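Local coordinates for protein 7,8-dihydro-6-hydroxymethylpterin pyrophosphokinase-dihydropteroate synthase (Plasmodium falciparum, PDB 6JWS) that probably catalyses two successive steps of folate biosynthesis, diphosphorylating 6-hydroxymethyl-7,8-dihydropterin with ATP and then joining the product to 4-aminobenzoate to give 7,8-dihydropteroate, at residues 137-142 / 319-324; 216-221 / 341-346; 329-334 / 351-356. The protein carries 1 engineered substitution. All blocks are in the same frame, centred on the assembly; numbering follows the deposited sequence.

Interaction 1 (137-142 / 319-324). With ATP (adenosine-5'-triphosphate), chain J.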
# COMPACT_ATOMS: atom_id res chain seq x y z
N ASN B 137 -17.21 -38.27 23.16
CA ASN B 137 -16.77 -38.85 21.89
C ASN B 137 -17.94 -39.58 21.24
O ASN B 137 -18.14 -39.49 20.04
CB ASN B 137 -15.53 -39.73 22.03
CG ASN B 137 -14.25 -38.99 22.35
OD1 ASN B 137 -13.24 -39.61 22.68
ND2 ASN B 137 -14.26 -37.67 22.27
N ASN B 138 -18.72 -40.28 22.07
CA ASN B 138 -19.86 -41.03 21.59
C ASN B 138 -20.82 -40.11 20.86
O ASN B 138 -21.25 -40.41 19.74
CB ASN B 138 -20.56 -41.81 22.71
CG ASN B 138 -21.90 -42.37 22.27
OD1 ASN B 138 -22.93 -42.05 22.86
ND2 ASN B 138 -21.91 -43.18 21.23
N ILE B 139 -21.15 -38.97 21.49
CA ILE B 139 -22.08 -38.02 20.89
C ILE B 139 -21.53 -37.56 19.55
O ILE B 139 -22.29 -37.40 18.59
CB ILE B 139 -22.37 -36.84 21.84
CG1 ILE B 139 -23.07 -37.29 23.13
CG2 ILE B 139 -23.15 -35.75 21.11
CD1 ILE B 139 -24.44 -37.93 22.93
N ILE B 140 -20.21 -37.34 19.49
CA ILE B 140 -19.57 -36.78 18.31
C ILE B 140 -19.65 -37.78 17.16
O ILE B 140 -20.03 -37.40 16.05
CB ILE B 140 -18.12 -36.30 18.59
CG1 ILE B 140 -18.10 -35.17 19.63
CG2 ILE B 140 -17.42 -35.89 17.29
CD1 ILE B 140 -16.72 -34.81 20.16
N VAL B 141 -19.32 -39.06 17.44
CA VAL B 141 -19.30 -40.07 16.39
C VAL B 141 -20.73 -40.32 15.91
O VAL B 141 -20.96 -40.48 14.71
CB VAL B 141 -18.53 -41.37 16.75
CG1 VAL B 141 -17.26 -41.13 17.54
CG2 VAL B 141 -19.40 -42.41 17.43
N LYS B 142 -21.68 -40.29 16.85
CA LYS B 142 -23.09 -40.49 16.58
C LYS B 142 -23.63 -39.36 15.69
O LYS B 142 -24.44 -39.61 14.79
CB LYS B 142 -23.86 -40.62 17.89
CG LYS B 142 -25.37 -40.83 17.76
CD LYS B 142 -26.15 -40.41 18.99
CE LYS B 142 -27.63 -40.25 18.71
NZ LYS B 142 -28.37 -39.73 19.89
N PRO B 319 -18.25 -29.89 30.62
CA PRO B 319 -18.43 -28.89 29.57
C PRO B 319 -19.24 -29.39 28.38
O PRO B 319 -19.40 -30.59 28.19
CB PRO B 319 -16.99 -28.62 29.12
CG PRO B 319 -16.17 -28.90 30.34
CD PRO B 319 -16.83 -30.13 30.93
N HIS B 320 -19.78 -28.46 27.59
CA HIS B 320 -20.48 -28.83 26.38
C HIS B 320 -19.62 -29.80 25.57
O HIS B 320 -18.39 -29.74 25.59
CB HIS B 320 -20.91 -27.57 25.62
CG HIS B 320 -21.79 -27.83 24.45
ND1 HIS B 320 -21.28 -28.17 23.21
CD2 HIS B 320 -23.13 -27.76 24.30
CE1 HIS B 320 -22.28 -28.31 22.35
NE2 HIS B 320 -23.42 -28.06 22.99
N VAL B 321 -20.30 -30.72 24.88
CA VAL B 321 -19.68 -31.80 24.12
C VAL B 321 -18.71 -31.19 23.10
O VAL B 321 -17.66 -31.76 22.82
CB VAL B 321 -20.76 -32.67 23.43
CG1 VAL B 321 -20.20 -33.61 22.38
CG2 VAL B 321 -21.59 -33.45 24.43
N TYR B 322 -19.04 -30.01 22.58
CA TYR B 322 -18.36 -29.52 21.39
C TYR B 322 -17.26 -28.52 21.71
O TYR B 322 -16.58 -28.06 20.80
CB TYR B 322 -19.39 -29.09 20.34
CG TYR B 322 -19.95 -30.24 19.55
CD1 TYR B 322 -19.32 -30.67 18.39
CD2 TYR B 322 -21.09 -30.92 19.96
CE1 TYR B 322 -19.81 -31.73 17.65
CE2 TYR B 322 -21.59 -32.00 19.23
CZ TYR B 322 -20.95 -32.40 18.07
OH TYR B 322 -21.43 -33.44 17.32
N THR B 323 -17.02 -28.24 23.00
CA THR B 323 -16.17 -27.15 23.44
C THR B 323 -14.81 -27.12 22.73
O THR B 323 -14.32 -26.06 22.38
CB THR B 323 -16.00 -27.17 24.96
OG1 THR B 323 -17.32 -27.23 25.49
CG2 THR B 323 -15.29 -25.95 25.50
N THR B 324 -14.24 -28.30 22.49
CA THR B 324 -12.88 -28.50 22.03
C THR B 324 -12.90 -28.90 20.56
O THR B 324 -11.86 -28.94 19.90
CB THR B 324 -12.25 -29.58 22.92
OG1 THR B 324 -11.62 -28.82 23.95
CG2 THR B 324 -11.26 -30.49 22.23
PG ATP J . -26.06 -29.26 21.61
O1G ATP J . -25.08 -28.79 20.54
O2G ATP J . -25.55 -30.46 22.39
O3G ATP J . -26.50 -28.12 22.51
PB ATP J . -27.98 -29.62 19.32
O1B ATP J . -28.90 -30.75 19.06
O2B ATP J . -26.90 -29.31 18.34
O3B ATP J . -27.37 -29.80 20.80
PA ATP J . -29.85 -27.81 20.67
O1A ATP J . -29.13 -26.82 21.53
O2A ATP J . -31.15 -27.40 20.06
O3A ATP J . -28.85 -28.29 19.51
O5' ATP J . -30.06 -29.18 21.48
C5' ATP J . -29.51 -29.27 22.82
C4' ATP J . -29.61 -30.70 23.31
O4' ATP J . -28.35 -31.12 23.89
C3' ATP J . -30.67 -30.93 24.39
O3' ATP J . -31.24 -32.22 24.20
C2' ATP J . -29.86 -30.77 25.68
O2' ATP J . -30.33 -31.49 26.79
C1' ATP J . -28.51 -31.36 25.27
N9 ATP J . -27.39 -30.78 26.01
C8 ATP J . -26.41 -31.47 26.67
N7 ATP J . -25.53 -30.69 27.24
C5 ATP J . -25.93 -29.41 26.90
C6 ATP J . -25.38 -28.14 27.18
N6 ATP J . -24.29 -27.97 27.91
N1 ATP J . -26.03 -27.05 26.69
C2 ATP J . -27.14 -27.24 25.97
N3 ATP J . -27.74 -28.38 25.64
C4 ATP J . -27.08 -29.44 26.14
O HOH W 1 -20.20 -34.42 15.21
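The carbonyl oxygen of His320 is held by two hydrogen bonds from a single residue: Thr323 OG1 reaches His320 O at 2.7 Å, standing above the carbonyl plane, while Thr323 N closes the type I beta turn His320-Thr323 on the same atom. This turn lies in the ATP-binding loop of the pyrophosphokinase (HPPK) part of the chain, between strand 316-318 and helix 327-336, and it illustrates how a short turn can present ligand-binding and packing residues side by side. The histidine ring is fixed from within the turn, because Tyr322 N donates to His320 ND1 at 3.0 Å, tilted 30° from the ring plane. With ND1 used as an acceptor, the proton of a neutral ring would sit on NE2, consistent with His320 NE2 facing the gamma-phosphate, 3.0 Å from ATP O1G. Next to NE2, His320 CD2 touches the adenine at ATP C6. Phe315 O, Ser317 N and Asn312 O are among the atoms that hydrogen-bond the nucleotide.

Val321 and Tyr322 turn instead to helix 129-148. Val321 CG1, anti to its backbone N (chi1 167°), enters between two consecutive isoleucines, 3.8 Å from Ile140 CG1 and 3.9 Å from Ile139 CG2. The Val321 side chain crosses that of Ile139 at about a right angle and slides past that of Ile140 in the opposite direction. Ile140 CG1 also lies over one face of the Tyr322 ring, which further makes a cation-pi contact with Arg326. The phenol oxygen is hydrogen-bonded to Asn143 ND2. At the edge of the phenol, in its plane, one water links Tyr322 OH at 2.6 Å to Ile140 O at 3.1 Å.

Interaction 2 (216-221 / 341-346); sequences DFTIFM and KHNVLN
His342 NE2 donates to Phe217 O at 3.0 Å, and at the other ring nitrogen Val344 N donates to His342 ND1 at 3.2 Å along an almost straight line (175°). Both partners lie in the ring plane, so the two bonds lock the rotation of the ring, although NE2 meets the Phe217 carbonyl from well above the carbonyl plane. The histidine opens a type I turn, His342-Leu345, in the loop between helices 327-336 and 349-364; Lys341 NZ braces that turn through Leu345 O at 2.7 Å. The next turn residue adds a weak bond, Asn343 ND2 to Asp216 O at 3.2 Å.

Outward from these bonds, Thr218 splits its two branches. Its OG1 stands 3.5 Å from His342 CE1, at the ring edge, while its CG2, anti to the backbone N, meets Val344 CG2 at 3.7 Å. Tyr132 of helix 129-148 touches both Thr218 and Val344, and Phe213 packs against the imidazole. One ring nitrogen donating to a carbonyl and the other accepting from an amide N-H is consistent with a buried, neutral His342 that carries its proton on NE2.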
# COMPACT_ATOMS: atom_id res chain seq x y z
N ASP B 216 -16.29 -25.37 37.86
CA ASP B 216 -15.29 -26.34 37.46
C ASP B 216 -15.91 -27.73 37.33
O ASP B 216 -15.20 -28.73 37.37
CB ASP B 216 -14.14 -26.36 38.47
CG ASP B 216 -14.61 -26.76 39.86
OD1 ASP B 216 -15.83 -26.92 40.06
OD2 ASP B 216 -13.74 -26.92 40.74
N PHE B 217 -17.24 -27.80 37.17
CA PHE B 217 -17.95 -29.07 37.18
C PHE B 217 -17.64 -29.89 35.93
O PHE B 217 -17.46 -29.34 34.84
CB PHE B 217 -19.47 -28.87 37.25
CG PHE B 217 -20.00 -28.16 38.48
CD1 PHE B 217 -19.21 -27.94 39.59
CD2 PHE B 217 -21.32 -27.73 38.52
CE1 PHE B 217 -19.70 -27.26 40.69
CE2 PHE B 217 -21.82 -27.06 39.63
CZ PHE B 217 -21.00 -26.83 40.71
N THR B 218 -17.63 -31.21 36.11
CA THR B 218 -17.58 -32.17 35.02
C THR B 218 -18.79 -33.09 35.14
O THR B 218 -18.84 -33.93 36.03
CB THR B 218 -16.30 -33.02 35.11
OG1 THR B 218 -15.16 -32.18 35.28
CG2 THR B 218 -16.11 -33.93 33.92
N ILE B 219 -19.76 -32.92 34.24
CA ILE B 219 -21.05 -33.58 34.32
C ILE B 219 -21.38 -34.20 32.97
O ILE B 219 -21.14 -33.59 31.93
CB ILE B 219 -22.12 -32.55 34.73
CG1 ILE B 219 -21.98 -32.17 36.21
CG2 ILE B 219 -23.53 -33.03 34.39
CD1 ILE B 219 -22.44 -30.76 36.51
N PHE B 220 -21.94 -35.43 33.00
CA PHE B 220 -22.63 -36.02 31.86
C PHE B 220 -23.82 -36.83 32.37
O PHE B 220 -23.64 -37.87 33.00
CB PHE B 220 -21.68 -36.85 30.98
CG PHE B 220 -22.15 -37.03 29.55
CD1 PHE B 220 -23.09 -37.99 29.23
CD2 PHE B 220 -21.67 -36.21 28.53
CE1 PHE B 220 -23.54 -38.14 27.92
CE2 PHE B 220 -22.12 -36.35 27.23
CZ PHE B 220 -23.05 -37.32 26.92
N MET B 221 -25.03 -36.34 32.09
CA MET B 221 -26.25 -36.97 32.58
C MET B 221 -27.01 -37.51 31.37
O MET B 221 -27.50 -36.73 30.56
CB MET B 221 -27.13 -35.95 33.33
CG MET B 221 -26.64 -35.66 34.73
SD MET B 221 -27.64 -34.42 35.63
CE MET B 221 -29.29 -35.09 35.46
N LYS B 341 -7.98 -23.09 32.03
CA LYS B 341 -7.84 -24.53 31.86
C LYS B 341 -8.81 -25.28 32.78
O LYS B 341 -8.73 -25.16 34.00
CB LYS B 341 -6.41 -25.02 32.09
CG LYS B 341 -6.19 -26.47 31.67
CD LYS B 341 -4.81 -27.04 31.97
CE LYS B 341 -4.70 -28.51 31.59
NZ LYS B 341 -5.75 -29.34 32.23
N HIS B 342 -9.69 -26.05 32.16
CA HIS B 342 -10.59 -26.98 32.83
C HIS B 342 -9.89 -28.33 32.97
O HIS B 342 -8.93 -28.61 32.24
CB HIS B 342 -11.88 -27.05 31.99
CG HIS B 342 -13.05 -27.68 32.66
ND1 HIS B 342 -13.16 -29.05 32.84
CD2 HIS B 342 -14.20 -27.15 33.12
CE1 HIS B 342 -14.31 -29.32 33.42
NE2 HIS B 342 -14.97 -28.18 33.61
N ASN B 343 -10.38 -29.18 33.90
CA ASN B 343 -9.80 -30.48 34.23
C ASN B 343 -9.84 -31.40 33.01
O ASN B 343 -8.95 -32.21 32.79
CB ASN B 343 -10.58 -31.20 35.33
CG ASN B 343 -11.09 -30.28 36.42
OD1 ASN B 343 -10.31 -29.83 37.27
ND2 ASN B 343 -12.39 -30.02 36.43
N VAL B 344 -10.91 -31.27 32.23
CA VAL B 344 -11.17 -32.09 31.06
C VAL B 344 -10.27 -31.68 29.89
O VAL B 344 -10.10 -32.45 28.95
CB VAL B 344 -12.67 -31.95 30.72
CG1 VAL B 344 -12.95 -31.95 29.23
CG2 VAL B 344 -13.53 -32.95 31.48
N LEU B 345 -9.72 -30.47 29.93
CA LEU B 345 -9.00 -29.96 28.77
C LEU B 345 -7.52 -30.28 28.90
O LEU B 345 -6.97 -30.28 30.00
CB LEU B 345 -9.25 -28.46 28.62
CG LEU B 345 -10.70 -28.06 28.32
CD1 LEU B 345 -10.79 -26.59 27.95
CD2 LEU B 345 -11.28 -28.91 27.20
N ASN B 346 -6.89 -30.56 27.75
CA ASN B 346 -5.47 -30.91 27.70
C ASN B 346 -4.60 -29.68 27.97
O ASN B 346 -3.47 -29.81 28.42
CB ASN B 346 -5.08 -31.52 26.35
CG ASN B 346 -5.46 -32.98 26.22
OD1 ASN B 346 -5.61 -33.68 27.22
ND2 ASN B 346 -5.59 -33.44 24.99

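Interaction 3 (329-334 / 351-356); sequences ILLCLN and CLYNKY
Two helices that follow one another in the chain, 327-336 and 349-364, pack as an obliquely crossing, largely antiparallel helix pair in the HPPK part of the protein, and the contact shows how unevenly a helix-helix interface can be shared: Tyr353 makes the largest single contribution, followed by Leu330. The axes of the two short segments come within 9.3 Å and run largely against each other, with 136° between their N-to-C directions. Tyr353, its CG anti to the backbone N (chi1 172°), points across the gap and lays its ring along the other helix, with the Asn334 amide over one face and Leu331 alongside.

The carboxamide of Asn334 stacks on that face, the planes only 5° apart; Asn334 ND2 sits 3.8 Å from Tyr353 CD2, offset toward the rim. This amide is itself held, since Asn334 OD1 is hydrogen-bonded to Arg350 NE. Leu331 points the same way as the tyrosine, bringing Leu331 CD1 to 3.7 Å from Tyr353 CE1 near the phenol end. There the polar tip is satisfied: Tyr353 OH is hydrogen-bonded to Tyr327 OH and to Lys369 NZ.

Leu330 divides its two methyl branches between Leu352 and Tyr356. CD2 of Leu330 approaches Leu352 CB at 4.1 Å, whereas CD1 of Leu330 reaches one turn further to Tyr356 CD2, also at 4.1 Å, and rests near the carbonyl oxygen of Leu352.

Beyond this pair, helix 327-336 lies against the six-stranded antiparallel sheet: Ile329 and Leu333 touch Leu212 of strand 208-214, Leu331 touches Tyr55 of strand 46-57, and Cys332 reaches both that strand and strand 163-172. Helix 349-364 packs against it, and its Leu352 also meets the loop residues Thr324 and Leu345.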
# COMPACT_ATOMS: atom_id res chain seq x y z
N ILE B 329 -16.23 -22.28 18.66
CA ILE B 329 -16.30 -22.10 20.10
C ILE B 329 -14.94 -21.69 20.64
O ILE B 329 -14.84 -20.73 21.40
CB ILE B 329 -16.86 -23.35 20.82
CG1 ILE B 329 -18.30 -23.65 20.40
CG2 ILE B 329 -16.72 -23.25 22.33
CD1 ILE B 329 -18.74 -25.06 20.78
N LEU B 330 -13.88 -22.41 20.26
CA LEU B 330 -12.55 -22.06 20.73
C LEU B 330 -12.23 -20.60 20.38
O LEU B 330 -11.67 -19.87 21.19
CB LEU B 330 -11.52 -23.02 20.11
CG LEU B 330 -11.43 -24.40 20.77
CD1 LEU B 330 -10.41 -25.29 20.06
CD2 LEU B 330 -11.06 -24.29 22.24
N LEU B 331 -12.60 -20.19 19.16
CA LEU B 331 -12.41 -18.84 18.64
C LEU B 331 -12.99 -17.79 19.61
O LEU B 331 -12.29 -16.85 19.99
CB LEU B 331 -13.04 -18.81 17.24
CG LEU B 331 -13.06 -17.48 16.48
CD1 LEU B 331 -11.66 -17.02 16.07
CD2 LEU B 331 -13.94 -17.62 15.24
N CYS B 332 -14.26 -17.97 20.02
CA CYS B 332 -14.96 -17.08 20.96
C CYS B 332 -14.35 -17.13 22.36
O CYS B 332 -14.15 -16.08 22.96
CB CYS B 332 -16.43 -17.43 21.07
SG CYS B 332 -17.38 -16.99 19.59
N LEU B 333 -14.10 -18.32 22.91
CA LEU B 333 -13.54 -18.46 24.25
C LEU B 333 -12.15 -17.82 24.30
O LEU B 333 -11.75 -17.32 25.36
CB LEU B 333 -13.43 -19.94 24.63
CG LEU B 333 -14.75 -20.73 24.73
CD1 LEU B 333 -14.48 -22.21 25.03
CD2 LEU B 333 -15.66 -20.16 25.80
N ASN B 334 -11.42 -17.85 23.17
CA ASN B 334 -10.06 -17.33 23.16
C ASN B 334 -10.06 -15.82 23.38
O ASN B 334 -9.05 -15.27 23.81
CB ASN B 334 -9.31 -17.73 21.88
CG ASN B 334 -7.91 -17.16 21.77
OD1 ASN B 334 -7.05 -17.42 22.62
ND2 ASN B 334 -7.66 -16.37 20.74
N CYS B 351 -3.97 -22.21 24.03
CA CYS B 351 -3.12 -23.22 23.42
C CYS B 351 -3.93 -24.14 22.50
O CYS B 351 -3.45 -24.44 21.41
CB CYS B 351 -2.33 -24.03 24.45
SG CYS B 351 -0.95 -23.09 25.18
N LEU B 352 -5.15 -24.51 22.91
CA LEU B 352 -6.06 -25.32 22.10
C LEU B 352 -6.46 -24.54 20.85
O LEU B 352 -6.53 -25.10 19.75
CB LEU B 352 -7.32 -25.72 22.90
CG LEU B 352 -7.12 -26.73 24.04
CD1 LEU B 352 -8.40 -26.92 24.84
CD2 LEU B 352 -6.62 -28.08 23.53
N TYR B 353 -6.75 -23.25 21.03
CA TYR B 353 -7.08 -22.43 19.87
C TYR B 353 -5.92 -22.45 18.87
O TYR B 353 -6.15 -22.69 17.69
CB TYR B 353 -7.52 -21.02 20.27
CG TYR B 353 -7.68 -20.13 19.07
CD1 TYR B 353 -8.85 -20.13 18.34
CD2 TYR B 353 -6.63 -19.33 18.62
CE1 TYR B 353 -9.00 -19.35 17.21
CE2 TYR B 353 -6.76 -18.53 17.50
CZ TYR B 353 -7.95 -18.56 16.79
OH TYR B 353 -8.11 -17.80 15.67
N ASN B 354 -4.69 -22.16 19.33
CA ASN B 354 -3.52 -22.03 18.45
C ASN B 354 -3.24 -23.36 17.74
O ASN B 354 -2.83 -23.38 16.59
CB ASN B 354 -2.25 -21.60 19.19
CG ASN B 354 -2.23 -20.15 19.64
OD1 ASN B 354 -2.94 -19.31 19.08
ND2 ASN B 354 -1.43 -19.83 20.64
N LYS B 355 -3.46 -24.47 18.45
CA LYS B 355 -3.14 -25.78 17.91
C LYS B 355 -4.13 -26.12 16.81
O LYS B 355 -3.74 -26.71 15.80
CB LYS B 355 -3.10 -26.84 19.03
CG LYS B 355 -1.72 -27.04 19.65
CD LYS B 355 -1.72 -27.32 21.15
CE LYS B 355 -1.77 -28.79 21.52
NZ LYS B 355 -2.13 -29.00 22.95
N TYR B 356 -5.39 -25.72 16.99
CA TYR B 356 -6.40 -25.96 15.99
C TYR B 356 -6.05 -25.22 14.69
O TYR B 356 -6.17 -25.78 13.61
CB TYR B 356 -7.76 -25.53 16.54
CG TYR B 356 -8.94 -26.12 15.83
CD1 TYR B 356 -9.28 -25.72 14.54
CD2 TYR B 356 -9.73 -27.09 16.44
CE1 TYR B 356 -10.36 -26.29 13.87
CE2 TYR B 356 -10.82 -27.66 15.79
CZ TYR B 356 -11.12 -27.26 14.50
OH TYR B 356 -12.21 -27.81 13.88

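Overall arrangement
From the N terminus, helix 129-148 comes first, and interaction 1 closes a long loop by bringing 319-324 back to 137-142 with 176 residues between them. Interaction 2 starts inside that loop, at 216-221, and ends beyond it at 341-346, so the two cross. Interaction 3 follows interaction 1 in series and closes a far shorter loop of 16 residues; it crosses interaction 2, whose second segment lies in the connection between its two helices. Direct packing joins interaction 1 to the other two, with Pro319 against His342, Ile139 against Phe220 and Thr323 against Ile329. Together they tie helix 129-148, the segment leading into strand 219-221, the ATP-binding loop and the helix pair into one body.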